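Epidermal growth factor receptor pathway substrate 8-like protein 1 (PDB 2CY5) carries a phosphotyrosine-binding domain and, being related to EPS8, probably recruits peptide motifs of partner proteins in growth-factor signalling. Local coordinates at residues 13-18 / 49-54. Numbering follows the deposited sequence.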
loop_
_atom_site.group_PDB
_atom_site.type_symbol
_atom_site.label_atom_id
_atom_site.label_comp_id
_atom_site.label_asym_id
_atom_site.label_seq_id
_atom_site.Cartn_x
_atom_site.Cartn_y
_atom_site.Cartn_z
ATOM N N VAL A 13 -4.819 12.277 13.928
ATOM C CA VAL A 13 -3.387 12.120 14.024
ATOM C C VAL A 13 -2.798 12.791 12.775
ATOM O O VAL A 13 -3.546 13.080 11.852
ATOM C CB VAL A 13 -2.992 10.568 13.943
ATOM C CG1 VAL A 13 -3.630 9.819 15.115
ATOM C CG2 VAL A 13 -3.460 10.032 12.629
ATOM N N ASN A 14 -1.482 12.863 12.740
ATOM C CA ASN A 14 -0.776 13.308 11.520
ATOM C C ASN A 14 -0.014 12.091 11.012
ATOM O O ASN A 14 0.890 11.561 11.682
ATOM C CB ASN A 14 0.304 14.362 11.932
ATOM C CG ASN A 14 -0.347 15.768 12.178
ATOM O OD1 ASN A 14 -1.332 16.029 11.686
ATOM N ND2 ASN A 14 0.237 16.555 12.965
ATOM N N HIS A 15 -0.283 11.706 9.802
ATOM C CA HIS A 15 0.549 10.596 9.279
ATOM C C HIS A 15 1.910 11.187 8.941
ATOM O O HIS A 15 1.982 12.305 8.345
ATOM C CB HIS A 15 -0.189 10.105 8.013
ATOM C CG HIS A 15 0.689 9.177 7.223
ATOM N ND1 HIS A 15 1.505 9.599 6.160
ATOM C CD2 HIS A 15 0.940 7.849 7.380
ATOM C CE1 HIS A 15 2.211 8.565 5.715
ATOM N NE2 HIS A 15 1.887 7.485 6.430
ATOM N N LEU A 16 3.002 10.565 9.281
ATOM C CA LEU A 16 4.296 11.131 8.959
ATOM C C LEU A 16 4.918 10.379 7.751
ATOM O O LEU A 16 5.375 11.051 6.878
ATOM C CB LEU A 16 5.260 10.963 10.095
ATOM C CG LEU A 16 4.711 11.711 11.369
ATOM C CD1 LEU A 16 5.844 11.578 12.473
ATOM C CD2 LEU A 16 4.581 13.207 11.009
ATOM N N VAL A 17 4.985 9.042 7.747
ATOM C CA VAL A 17 5.651 8.318 6.616
ATOM C C VAL A 17 5.211 6.817 6.676
ATOM O O VAL A 17 4.755 6.330 7.755
ATOM C CB VAL A 17 7.258 8.364 6.879
ATOM C CG1 VAL A 17 7.742 7.299 7.878
ATOM C CG2 VAL A 17 7.927 8.073 5.526
ATOM N N THR A 18 5.184 6.136 5.517
ATOM C CA THR A 18 4.973 4.718 5.426
ATOM C C THR A 18 6.168 4.228 4.571
ATOM O O THR A 18 6.458 4.858 3.479
ATOM C CB THR A 18 3.731 4.462 4.723
ATOM O OG1 THR A 18 2.594 4.870 5.514
ATOM C CG2 THR A 18 3.629 2.925 4.410
ATOM N N GLN A 49 0.641 14.893 7.600
ATOM C CA GLN A 49 -0.655 15.034 6.930
ATOM C C GLN A 49 -1.697 14.677 7.894
ATOM O O GLN A 49 -1.691 13.544 8.384
ATOM C CB GLN A 49 -0.719 14.120 5.735
ATOM C CG GLN A 49 -2.065 14.114 5.043
ATOM C CD GLN A 49 -2.009 13.334 3.688
ATOM O OE1 GLN A 49 -1.052 13.500 2.905
ATOM N NE2 GLN A 49 -3.041 12.506 3.404
ATOM N N GLU A 50 -2.704 15.550 8.123
ATOM C CA GLU A 50 -3.684 15.254 9.159
ATOM C C GLU A 50 -4.665 14.227 8.709
ATOM O O GLU A 50 -5.104 14.202 7.601
ATOM C CB GLU A 50 -4.406 16.559 9.664
ATOM C CG GLU A 50 -5.249 16.188 10.958
ATOM C CD GLU A 50 -5.972 17.441 11.559
ATOM O OE1 GLU A 50 -5.218 18.394 11.838
ATOM O OE2 GLU A 50 -7.226 17.452 11.728
HETATM N N MSE A 51 -5.002 13.280 9.591
HETATM C CA MSE A 51 -5.930 12.238 9.213
HETATM C C MSE A 51 -6.710 11.809 10.455
HETATM O O MSE A 51 -6.307 12.016 11.601
HETATM C CB MSE A 51 -5.150 10.948 8.774
HETATM C CG MSE A 51 -4.695 10.903 7.387
HETATM SE SE MSE A 51 -3.732 9.200 7.100
HETATM C CE MSE A 51 -3.203 9.911 5.286
ATOM N N LEU A 52 -7.785 11.150 10.190
ATOM C CA LEU A 52 -8.670 10.528 11.217
ATOM C C LEU A 52 -8.401 9.045 11.303
ATOM O O LEU A 52 -8.678 8.311 10.357
ATOM C CB LEU A 52 -10.110 10.606 10.765
ATOM C CG LEU A 52 -11.165 10.760 11.854
ATOM C CD1 LEU A 52 -10.617 11.246 13.204
ATOM C CD2 LEU A 52 -12.161 11.791 11.270
ATOM N N LEU A 53 -7.910 8.582 12.454
ATOM C CA LEU A 53 -7.613 7.158 12.630
ATOM C C LEU A 53 -8.744 6.511 13.490
ATOM O O LEU A 53 -9.077 6.976 14.646
ATOM C CB LEU A 53 -6.193 6.992 13.260
ATOM C CG LEU A 53 -5.720 5.521 13.358
ATOM C CD1 LEU A 53 -4.213 5.367 13.798
ATOM C CD2 LEU A 53 -6.473 4.798 14.508
ATOM N N ARG A 54 -9.449 5.579 12.879
ATOM C CA ARG A 54 -10.551 4.907 13.518
ATOM C C ARG A 54 -10.306 3.465 13.901
ATOM O O ARG A 54 -9.802 2.669 13.124
ATOM C CB ARG A 54 -11.785 5.133 12.664
ATOM C CG ARG A 54 -13.054 4.515 13.278
ATOM C CD ARG A 54 -14.361 4.645 12.398
ATOM N NE ARG A 54 -14.724 6.054 12.170
ATOM C CZ ARG A 54 -15.587 6.441 11.209
ATOM N NH1 ARG A 54 -16.179 5.551 10.389
ATOM N NH2 ARG A 54 -15.858 7.719 11.043
HETATM O O HOH W 1 -1.992 18.520 12.652
#
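The carbonyl oxygen of V13 is gripped from strand 49-55: the backbone N of M51 donates to V13 O at 2.7 Å, and the CA-H of E50 adds a weaker contact to the same oxygen. In return V13 N donates to M51 O, almost straight at 173°. The two bonds close the ring of a hydrogen-bonded pair in the antiparallel sheet of the phosphotyrosine-binding domain, a PH-like fold, where strands 9-20 and 49-55 are neighbours. H15 and Q49 form the next such ring, with H15 N to Q49 O at 2.7 Å and Q49 N to H15 O at 3.0 Å; the H15 donor stands tilted from the plane of the Q49 carbonyl. Strand 49-55 begins at this pair, while strand 9-20 runs on, and L16 and V17 form a classic beta bulge against F111 of strand 108-114.

V13, H15, Q49 and M51 send their side chains to one face. Selenomethionine M51, its chain extended beyond CG, brings SE to 3.8 Å from H15 CB and lies obliquely to the imidazole. CG of H15 is anti to the backbone N (chi1 168°), and the ring leads away from strand 49-55 to T18, where NE2 and OG1 share a hydrogen bond; F112 meets this ring edge-to-face. E103 of the second subunit packs on H15, Q49 and M51. CG2 of V13 reaches L53 CB at 4.1 Å; V13 also packs on F112, and L53 on V60 and L62 of strand 59-63.

On the other face, N14 and E50 form the non-hydrogen-bonded pair between the two rings. N14 ND2 is hydrogen-bonded to Q113 OE1, while OD1 lies 3.5 Å from E50 CA and accepts a hydrogen bond from a water at 2.8 Å, which also donates weakly to E50 OE1.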